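Local coordinates for protein shikimate dehydrogenase (NADP(+)) (Thermus thermophilus, PDB 1WXD) that catalyses the reversible NADPH-linked reduction of 3-dehydroshikimate to shikimate, the fourth of seven steps on the way to chorismate, at residues A[57-62]-A[85-90]; A[97-102]-A[237-242]; A[164-169]-A[189-194]. All coordinates share one frame; numbering follows the deposited sequence.

Interaction 1 of 3, residues A[57-62]-A[85-90]; sequences VNLTLP and NTVLQV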
loop_
_atom_site.group_PDB
_atom_site.type_symbol
_atom_site.label_atom_id
_atom_site.label_comp_id
_atom_site.label_asym_id
_atom_site.label_seq_id
_atom_site.Cartn_x
_atom_site.Cartn_y
_atom_site.Cartn_z
ATOM N N VAL A 57 4.353 1.282 9.143
ATOM C CA VAL A 57 5.174 1.067 10.330
ATOM C C VAL A 57 6.016 -0.199 10.226
ATOM O O VAL A 57 5.666 -1.136 9.507
ATOM C CB VAL A 57 4.312 0.923 11.608
ATOM C CG1 VAL A 57 3.403 2.134 11.779
ATOM C CG2 VAL A 57 3.493 -0.365 11.541
ATOM N N ASN A 58 7.140 -0.207 10.936
ATOM C CA ASN A 58 7.996 -1.384 10.994
ATOM C C ASN A 58 7.692 -1.997 12.361
ATOM O O ASN A 58 7.346 -1.281 13.304
ATOM C CB ASN A 58 9.483 -1.015 10.923
ATOM C CG ASN A 58 9.976 -0.804 9.500
ATOM O OD1 ASN A 58 9.715 -1.617 8.603
ATOM N ND2 ASN A 58 10.717 0.282 9.293
ATOM N N LEU A 59 7.805 -3.314 12.461
ATOM C CA LEU A 59 7.546 -4.007 13.715
ATOM C C LEU A 59 8.785 -4.772 14.159
ATOM O O LEU A 59 9.447 -5.413 13.346
ATOM C CB LEU A 59 6.373 -4.978 13.545
ATOM C CG LEU A 59 4.937 -4.535 13.849
ATOM C CD1 LEU A 59 4.786 -3.019 13.839
ATOM C CD2 LEU A 59 4.021 -5.189 12.835
ATOM N N THR A 60 9.096 -4.696 15.449
ATOM C CA THR A 60 10.243 -5.401 16.011
ATOM C C THR A 60 9.766 -6.240 17.189
ATOM O O THR A 60 8.565 -6.424 17.382
ATOM C CB THR A 60 11.327 -4.424 16.512
ATOM O OG1 THR A 60 10.770 -3.551 17.502
ATOM C CG2 THR A 60 11.862 -3.598 15.365
ATOM N N LEU A 61 10.708 -6.755 17.971
ATOM C CA LEU A 61 10.369 -7.570 19.130
ATOM C C LEU A 61 9.463 -6.822 20.097
ATOM O O LEU A 61 9.687 -5.649 20.395
ATOM C CB LEU A 61 11.638 -8.004 19.869
ATOM C CG LEU A 61 12.385 -9.223 19.324
ATOM C CD1 LEU A 61 11.506 -10.456 19.475
ATOM C CD2 LEU A 61 12.757 -9.003 17.867
ATOM N N PRO A 62 8.411 -7.490 20.590
ATOM C CA PRO A 62 8.062 -8.876 20.265
ATOM C C PRO A 62 6.711 -8.862 19.551
ATOM O O PRO A 62 5.779 -9.549 19.965
ATOM C CB PRO A 62 7.974 -9.510 21.640
ATOM C CG PRO A 62 7.246 -8.438 22.407
ATOM C CD PRO A 62 7.843 -7.119 21.901
ATOM N N ASN A 85 7.516 -7.540 9.429
ATOM C CA ASN A 85 8.355 -6.473 9.960
ATOM C C ASN A 85 7.943 -5.155 9.323
ATOM O O ASN A 85 8.394 -4.087 9.741
ATOM C CB ASN A 85 9.838 -6.730 9.668
ATOM C CG ASN A 85 10.260 -6.235 8.291
ATOM O OD1 ASN A 85 11.356 -5.685 8.123
ATOM N ND2 ASN A 85 9.399 -6.430 7.301
ATOM N N THR A 86 7.093 -5.239 8.305
ATOM C CA THR A 86 6.637 -4.045 7.613
ATOM C C THR A 86 5.145 -4.049 7.311
ATOM O O THR A 86 4.626 -4.956 6.660
ATOM C CB THR A 86 7.393 -3.838 6.288
ATOM O OG1 THR A 86 8.798 -3.746 6.548
ATOM C CG2 THR A 86 6.928 -2.547 5.611
ATOM N N VAL A 87 4.466 -3.013 7.788
ATOM C CA VAL A 87 3.034 -2.863 7.577
ATOM C C VAL A 87 2.734 -1.610 6.762
ATOM O O VAL A 87 3.323 -0.552 6.990
ATOM C CB VAL A 87 2.283 -2.759 8.925
ATOM C CG1 VAL A 87 0.793 -2.528 8.680
ATOM C CG2 VAL A 87 2.504 -4.023 9.730
ATOM N N LEU A 88 1.816 -1.742 5.811
ATOM C CA LEU A 88 1.409 -0.621 4.966
ATOM C C LEU A 88 -0.062 -0.314 5.218
ATOM O O LEU A 88 -0.891 -1.226 5.237
ATOM C CB LEU A 88 1.590 -0.968 3.486
ATOM C CG LEU A 88 0.851 -0.062 2.491
ATOM C CD1 LEU A 88 1.536 1.303 2.412
ATOM C CD2 LEU A 88 0.839 -0.720 1.125
ATOM N N GLN A 89 -0.382 0.961 5.415
ATOM C CA GLN A 89 -1.762 1.368 5.634
ATOM C C GLN A 89 -2.277 2.133 4.426
ATOM O O GLN A 89 -1.671 3.113 3.986
ATOM C CB GLN A 89 -1.885 2.240 6.891
ATOM C CG GLN A 89 -3.306 2.733 7.192
ATOM C CD GLN A 89 -3.714 3.946 6.364
ATOM O OE1 GLN A 89 -4.564 3.850 5.474
ATOM N NE2 GLN A 89 -3.111 5.094 6.656
ATOM N N VAL A 90 -3.389 1.657 3.881
ATOM C CA VAL A 90 -4.045 2.274 2.735
ATOM C C VAL A 90 -5.549 2.180 2.982
ATOM O O VAL A 90 -6.071 1.109 3.288
ATOM C CB VAL A 90 -3.693 1.544 1.414
ATOM C CG1 VAL A 90 -4.678 1.942 0.335
ATOM C CG2 VAL A 90 -2.281 1.909 0.983
#
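Val57 and Val87 stand side by side as an antiparallel hydrogen-bonded pair between strands 56-59 and 86-90, in the mixed sheet of the substrate-binding domain. Both side chains point the same way off the sheet, with Val57 CG2 lying 3.7 Å from Val87 CB. Val87 turns CG1 anti to its own backbone N (chi1 177°), which leaves CG2 beside that N and facing the incoming leucine. Leu59, next but one along its strand, slants across this branch and brings CD2 to 3.6 Å from Val87 CG2. The valine thus has one neighbour alongside and a second at an angle; Leu7 of strand 3-8 and Ala67 also pack on Leu59. On the other face Asn58 and Thr86, the non-hydrogen-bonded pair, again lie alongside each other and point the same way, here toward helix 229-244, where Trp243 touches both. The backbone fixes this register with bonds of unequal geometry. Val87 N reaches Val57 O at 2.8 Å, nearly in line with the Val57 carbonyl bond, with 170° at the hydrogen. The return bond from Val57 N to Val87 O measures 3.0 Å, and the same oxygen also accepts from Trp243 NE1, so two N-H groups grip it. On the other edge of strand 86-90, against strand 93-97, Asn85 and Thr86 both face Phe97: a classic beta bulge. At this end of the pairing lie Thr60 and Asn85, both of which bind shikimate. Asn85 O serves two donors of strand 56-59: Asn58 CA approaches to 3.0 Å in a CA-H...O contact, while Leu59 N, at 2.9 Å, sits well above the carbonyl plane, with a C=O...N angle of 118°.

Interaction 2 of 3, residues A[97-102]-A[237-242]; sequences FNTDAP and ALAFRL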
loop_
_atom_site.group_PDB
_atom_site.type_symbol
_atom_site.label_atom_id
_atom_site.label_comp_id
_atom_site.label_asym_id
_atom_site.label_seq_id
_atom_site.Cartn_x
_atom_site.Cartn_y
_atom_site.Cartn_z
ATOM N N PHE A 97 4.088 -7.267 5.266
ATOM C CA PHE A 97 5.156 -7.779 4.414
ATOM C C PHE A 97 6.385 -8.070 5.270
ATOM O O PHE A 97 6.452 -7.688 6.442
ATOM C CB PHE A 97 5.566 -6.753 3.350
ATOM C CG PHE A 97 4.438 -6.272 2.488
ATOM C CD1 PHE A 97 3.615 -5.233 2.913
ATOM C CD2 PHE A 97 4.207 -6.841 1.242
ATOM C CE1 PHE A 97 2.582 -4.768 2.105
ATOM C CE2 PHE A 97 3.178 -6.384 0.429
ATOM C CZ PHE A 97 2.362 -5.341 0.862
ATOM N N ASN A 98 7.358 -8.749 4.680
ATOM C CA ASN A 98 8.591 -9.033 5.395
ATOM C C ASN A 98 9.750 -8.551 4.527
ATOM O O ASN A 98 10.020 -9.120 3.465
ATOM C CB ASN A 98 8.729 -10.530 5.671
ATOM C CG ASN A 98 9.919 -10.844 6.563
ATOM O OD1 ASN A 98 11.073 -10.635 6.177
ATOM N ND2 ASN A 98 9.644 -11.359 7.759
ATOM N N THR A 99 10.422 -7.491 4.963
ATOM C CA THR A 99 11.548 -6.977 4.195
ATOM C C THR A 99 12.869 -7.477 4.773
ATOM O O THR A 99 13.937 -7.163 4.254
ATOM C CB THR A 99 11.543 -5.420 4.137
ATOM O OG1 THR A 99 11.537 -4.884 5.463
ATOM C CG2 THR A 99 10.299 -4.922 3.398
ATOM N N ASP A 100 12.797 -8.260 5.847
ATOM C CA ASP A 100 14.009 -8.814 6.447
ATOM C C ASP A 100 14.632 -9.834 5.494
ATOM O O ASP A 100 15.838 -9.803 5.249
ATOM C CB ASP A 100 13.705 -9.493 7.794
ATOM C CG ASP A 100 13.384 -8.496 8.893
ATOM O OD1 ASP A 100 14.070 -7.455 8.967
ATOM O OD2 ASP A 100 12.452 -8.753 9.687
ATOM N N ALA A 101 13.802 -10.724 4.948
ATOM C CA ALA A 101 14.280 -11.753 4.024
ATOM C C ALA A 101 14.914 -11.151 2.764
ATOM O O ALA A 101 16.085 -11.396 2.479
ATOM C CB ALA A 101 13.139 -12.704 3.658
ATOM N N PRO A 102 14.152 -10.358 1.985
ATOM C CA PRO A 102 14.769 -9.782 0.787
ATOM C C PRO A 102 15.896 -8.814 1.164
ATOM O O PRO A 102 16.897 -8.702 0.458
ATOM C CB PRO A 102 13.595 -9.084 0.094
ATOM C CG PRO A 102 12.733 -8.672 1.242
ATOM C CD PRO A 102 12.750 -9.921 2.108
ATOM N N ALA A 237 15.102 0.326 3.779
ATOM C CA ALA A 237 14.978 0.902 2.442
ATOM C C ALA A 237 13.835 0.229 1.674
ATOM O O ALA A 237 12.992 0.906 1.088
ATOM C CB ALA A 237 16.285 0.730 1.681
ATOM N N LEU A 238 13.817 -1.104 1.677
ATOM C CA LEU A 238 12.770 -1.854 0.985
ATOM C C LEU A 238 11.405 -1.505 1.559
ATOM O O LEU A 238 10.417 -1.369 0.824
ATOM C CB LEU A 238 13.018 -3.365 1.101
ATOM C CG LEU A 238 14.262 -3.870 0.359
ATOM C CD1 LEU A 238 14.451 -5.371 0.591
ATOM C CD2 LEU A 238 14.118 -3.565 -1.134
ATOM N N ALA A 239 11.345 -1.355 2.877
ATOM C CA ALA A 239 10.087 -1.002 3.516
ATOM C C ALA A 239 9.641 0.362 2.992
ATOM O O ALA A 239 8.467 0.562 2.676
ATOM C CB ALA A 239 10.256 -0.956 5.033
ATOM N N PHE A 240 10.588 1.291 2.887
ATOM C CA PHE A 240 10.284 2.639 2.411
ATOM C C PHE A 240 9.691 2.602 1.004
ATOM O O PHE A 240 8.755 3.344 0.699
ATOM C CB PHE A 240 11.541 3.516 2.400
ATOM C CG PHE A 240 11.243 4.995 2.433
ATOM C CD1 PHE A 240 11.033 5.643 3.642
ATOM C CD2 PHE A 240 11.126 5.729 1.254
ATOM C CE1 PHE A 240 10.707 6.996 3.687
ATOM C CE2 PHE A 240 10.799 7.085 1.287
ATOM C CZ PHE A 240 10.590 7.720 2.512
ATOM N N ARG A 241 10.244 1.744 0.149
ATOM C CA ARG A 241 9.745 1.615 -1.220
ATOM C C ARG A 241 8.331 1.038 -1.152
ATOM O O ARG A 241 7.444 1.434 -1.902
ATOM C CB ARG A 241 10.643 0.689 -2.045
ATOM C CG ARG A 241 10.312 0.710 -3.533
ATOM C CD ARG A 241 10.353 -0.685 -4.139
ATOM N NE ARG A 241 11.685 -1.050 -4.614
ATOM C CZ ARG A 241 12.210 -2.273 -4.548
ATOM N NH1 ARG A 241 11.527 -3.280 -4.008
ATOM N NH2 ARG A 241 13.419 -2.495 -5.047
ATOM N N LEU A 242 8.134 0.094 -0.245
ATOM C CA LEU A 242 6.835 -0.518 -0.053
ATOM C C LEU A 242 5.814 0.574 0.213
ATOM O O LEU A 242 4.758 0.632 -0.425
ATOM C CB LEU A 242 6.889 -1.467 1.134
ATOM C CG LEU A 242 6.616 -2.944 0.904
ATOM C CD1 LEU A 242 7.164 -3.413 -0.442
ATOM C CD2 LEU A 242 7.246 -3.703 2.053
#
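Thr99 OG1, beside helix 229-244, is held from several sides: it hydrogen-bonds to Gln235 O on that helix and to Thr86 OG1, and the side-chain amide of Asn85 closes in as a further partner. With chi1 56° the hydroxyl lies between the backbone N and the carbonyl carbon, and the methyl, anti to that carbon, faces Ala239 and Leu242. There Thr99 CG2 meets Leu242 CD2 tip to tip at 3.6 Å and lies 3.8 Å from Ala239 N. Leu242 has a second neighbour: its CD2 comes to 3.7 Å from Phe97 CB, and its CG stands 4.2 Å above the plane of the Phe97 ring, displaced from the ring centre toward its edge atoms, as the two side chains slant past one another. Val90 of the second subunit also packs on Leu242, while Glu91 of that subunit touches Phe97. One turn earlier, Leu238 lies across Pro102 at a slant, CD1 being 3.8 Å from Pro102 CG. Between these hydrophobic ends the chain turns into helix 100-110. Asn98 OD1 caps the start with a bond of 3.0 Å from Ala101 N, 163° at the hydrogen, and takes a weaker one from Asp100 N; Asn98 ND2 is in turn held by Ala83 O. Asp100 stands in this first turn and leaves the backbone away from helix 229-244; its OD2 forms a salt bridge with NZ of Lys64, the proton acceptor: the lysine-aspartate pair at the shikimate site of the shikimate dehydrogenase family.

Interaction 3 of 3, residues A[164-169]-A[189-194]; sequences VPLEKA and SPLPAE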
loop_
_atom_site.group_PDB
_atom_site.type_symbol
_atom_site.label_atom_id
_atom_site.label_comp_id
_atom_site.label_asym_id
_atom_site.label_seq_id
_atom_site.Cartn_x
_atom_site.Cartn_y
_atom_site.Cartn_z
ATOM N N VAL A 164 21.544 -29.195 12.253
ATOM C CA VAL A 164 22.868 -29.744 12.502
ATOM C C VAL A 164 23.431 -29.301 13.840
ATOM O O VAL A 164 22.953 -28.337 14.442
ATOM C CB VAL A 164 23.862 -29.293 11.420
ATOM C CG1 VAL A 164 23.357 -29.684 10.043
ATOM C CG2 VAL A 164 24.057 -27.792 11.496
ATOM N N PRO A 165 24.442 -30.024 14.339
ATOM C CA PRO A 165 25.070 -29.669 15.615
ATOM C C PRO A 165 26.124 -28.595 15.292
ATOM O O PRO A 165 26.590 -28.519 14.155
ATOM C CB PRO A 165 25.685 -30.990 16.070
ATOM C CG PRO A 165 26.083 -31.619 14.774
ATOM C CD PRO A 165 24.868 -31.367 13.900
ATOM N N LEU A 166 26.491 -27.776 16.276
ATOM C CA LEU A 166 27.469 -26.705 16.068
ATOM C C LEU A 166 28.755 -27.091 15.358
ATOM O O LEU A 166 29.339 -26.266 14.653
ATOM C CB LEU A 166 27.849 -26.045 17.395
ATOM C CG LEU A 166 26.911 -24.995 17.980
ATOM C CD1 LEU A 166 27.505 -24.481 19.278
ATOM C CD2 LEU A 166 26.723 -23.853 16.988
ATOM N N GLU A 167 29.211 -28.325 15.552
ATOM C CA GLU A 167 30.450 -28.768 14.919
ATOM C C GLU A 167 30.416 -28.677 13.400
ATOM O O GLU A 167 31.458 -28.542 12.763
ATOM C CB GLU A 167 30.791 -30.206 15.322
ATOM C CG GLU A 167 31.281 -30.383 16.756
ATOM C CD GLU A 167 30.184 -30.187 17.785
ATOM O OE1 GLU A 167 29.051 -30.670 17.556
ATOM O OE2 GLU A 167 30.460 -29.565 18.833
ATOM N N LYS A 168 29.226 -28.748 12.814
ATOM C CA LYS A 168 29.117 -28.676 11.362
ATOM C C LYS A 168 29.474 -27.292 10.828
ATOM O O LYS A 168 29.526 -27.080 9.614
ATOM C CB LYS A 168 27.704 -29.056 10.914
ATOM C CG LYS A 168 27.347 -30.509 11.183
ATOM C CD LYS A 168 28.234 -31.459 10.386
ATOM C CE LYS A 168 28.029 -31.298 8.889
ATOM N NZ LYS A 168 28.864 -32.255 8.106
ATOM N N ALA A 169 29.722 -26.350 11.732
ATOM C CA ALA A 169 30.079 -25.003 11.312
ATOM C C ALA A 169 31.392 -25.045 10.535
ATOM O O ALA A 169 31.643 -24.205 9.675
ATOM C CB ALA A 169 30.206 -24.082 12.524
ATOM N N SER A 189 29.509 -15.349 22.529
ATOM C CA SER A 189 29.415 -15.729 21.124
ATOM C C SER A 189 28.703 -17.074 21.037
ATOM O O SER A 189 28.983 -17.987 21.812
ATOM C CB SER A 189 30.803 -15.860 20.496
ATOM O OG SER A 189 30.714 -16.501 19.230
ATOM N N PRO A 190 27.778 -17.215 20.083
ATOM C CA PRO A 190 27.042 -18.472 19.927
ATOM C C PRO A 190 27.890 -19.629 19.397
ATOM O O PRO A 190 27.512 -20.791 19.531
ATOM C CB PRO A 190 25.921 -18.090 18.962
ATOM C CG PRO A 190 26.604 -17.076 18.076
ATOM C CD PRO A 190 27.343 -16.220 19.087
ATOM N N LEU A 191 29.035 -19.317 18.798
ATOM C CA LEU A 191 29.890 -20.362 18.245
ATOM C C LEU A 191 31.302 -20.355 18.816
ATOM O O LEU A 191 32.008 -19.345 18.748
ATOM C CB LEU A 191 29.964 -20.225 16.722
ATOM C CG LEU A 191 30.740 -21.297 15.945
ATOM C CD1 LEU A 191 29.978 -22.621 15.981
ATOM C CD2 LEU A 191 30.923 -20.841 14.503
ATOM N N PRO A 192 31.731 -21.487 19.397
ATOM C CA PRO A 192 33.076 -21.586 19.970
ATOM C C PRO A 192 34.079 -21.309 18.856
ATOM O O PRO A 192 33.906 -21.784 17.729
ATOM C CB PRO A 192 33.139 -23.033 20.455
ATOM C CG PRO A 192 31.697 -23.339 20.796
ATOM C CD PRO A 192 30.965 -22.724 19.626
ATOM N N ALA A 193 35.121 -20.548 19.168
ATOM C CA ALA A 193 36.137 -20.197 18.177
ATOM C C ALA A 193 36.679 -21.376 17.366
ATOM O O ALA A 193 36.858 -21.267 16.151
ATOM C CB ALA A 193 37.293 -19.464 18.860
ATOM N N GLU A 194 36.938 -22.501 18.023
ATOM C CA GLU A 194 37.492 -23.655 17.318
ATOM C C GLU A 194 36.576 -24.314 16.286
ATOM O O GLU A 194 37.023 -25.159 15.512
ATOM C CB GLU A 194 37.966 -24.712 18.320
ATOM C CG GLU A 194 36.884 -25.231 19.245
ATOM C CD GLU A 194 37.361 -26.391 20.094
ATOM O OE1 GLU A 194 38.368 -26.230 20.816
ATOM O OE2 GLU A 194 36.728 -27.466 20.040
#
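Leu166 reaches from the start of a short 3-10 turn toward the loop of Pro190, Leu191 and Pro192. Its CB leaves the backbone in that direction, and chi1 of -81° keeps CG anti to the carbonyl carbon, so that the fork at CG opens against the loop. One branch, CD1, rests 3.7 Å from Pro190 O, an ordinary van der Waals contact with a carbonyl oxygen. The same methyl lies 3.9 Å from Pro192 CD, and here the leucine and the proline ring run at about a right angle. The other branch, CD2, meets Leu191 CD1 at 3.6 Å; the two leucines run antiparallel, overlapping at their ends, and touch through these two methyls. Both segments belong to the Rossmann-type NADP-binding domain. Residues 164-169 follow edge strand 162-163 and begin the connection to strand 174-177, which passes over strands 142-145 and 119-122 in the parallel sheet, and residues 189-194 lie in the next connection, toward strand 201-204. Trp145 and Leu122 of the two bypassed strands also touch Leu166. Leu191 sets CG anti to its backbone N (chi1 -176°), which carries its fork to the 3-10 turn. There Ala169 CB fits against both prongs, 3.8 Å from Leu191 CD1 and 3.9 Å from Leu191 CD2. The turn that presents Leu166 and Ala169 together is closed by i to i+3 bonds, Lys168 N to Pro165 O at 3.0 Å and Ala169 N to Leu166 O at 2.9 Å. Outside the pairing, Phe196 packs on Leu191, and Phe214 of helix 213-220 lies against Pro190.

Interactions 1 and 2 are neighbours, their centres 10 Å apart, and meet where strand 86-90 pairs with strand 93-97: Thr86 O probably accepts from Phe97 N at 2.8 Å. Both belong to the substrate-binding half, touch the second subunit and contribute to the shikimate site. Interaction 1 closes before interaction 2 opens. The chain then leaves this half, builds the NADP-binding sheet and comes back with helix 229-244, so the two domains are joined at both ends of that sheet. Interaction 3 is nested in this excursion, its centre about 33 and 30 Å from those of interactions 1 and 2; it joins two sheet connections of the cofactor domain, away from the dimer partner.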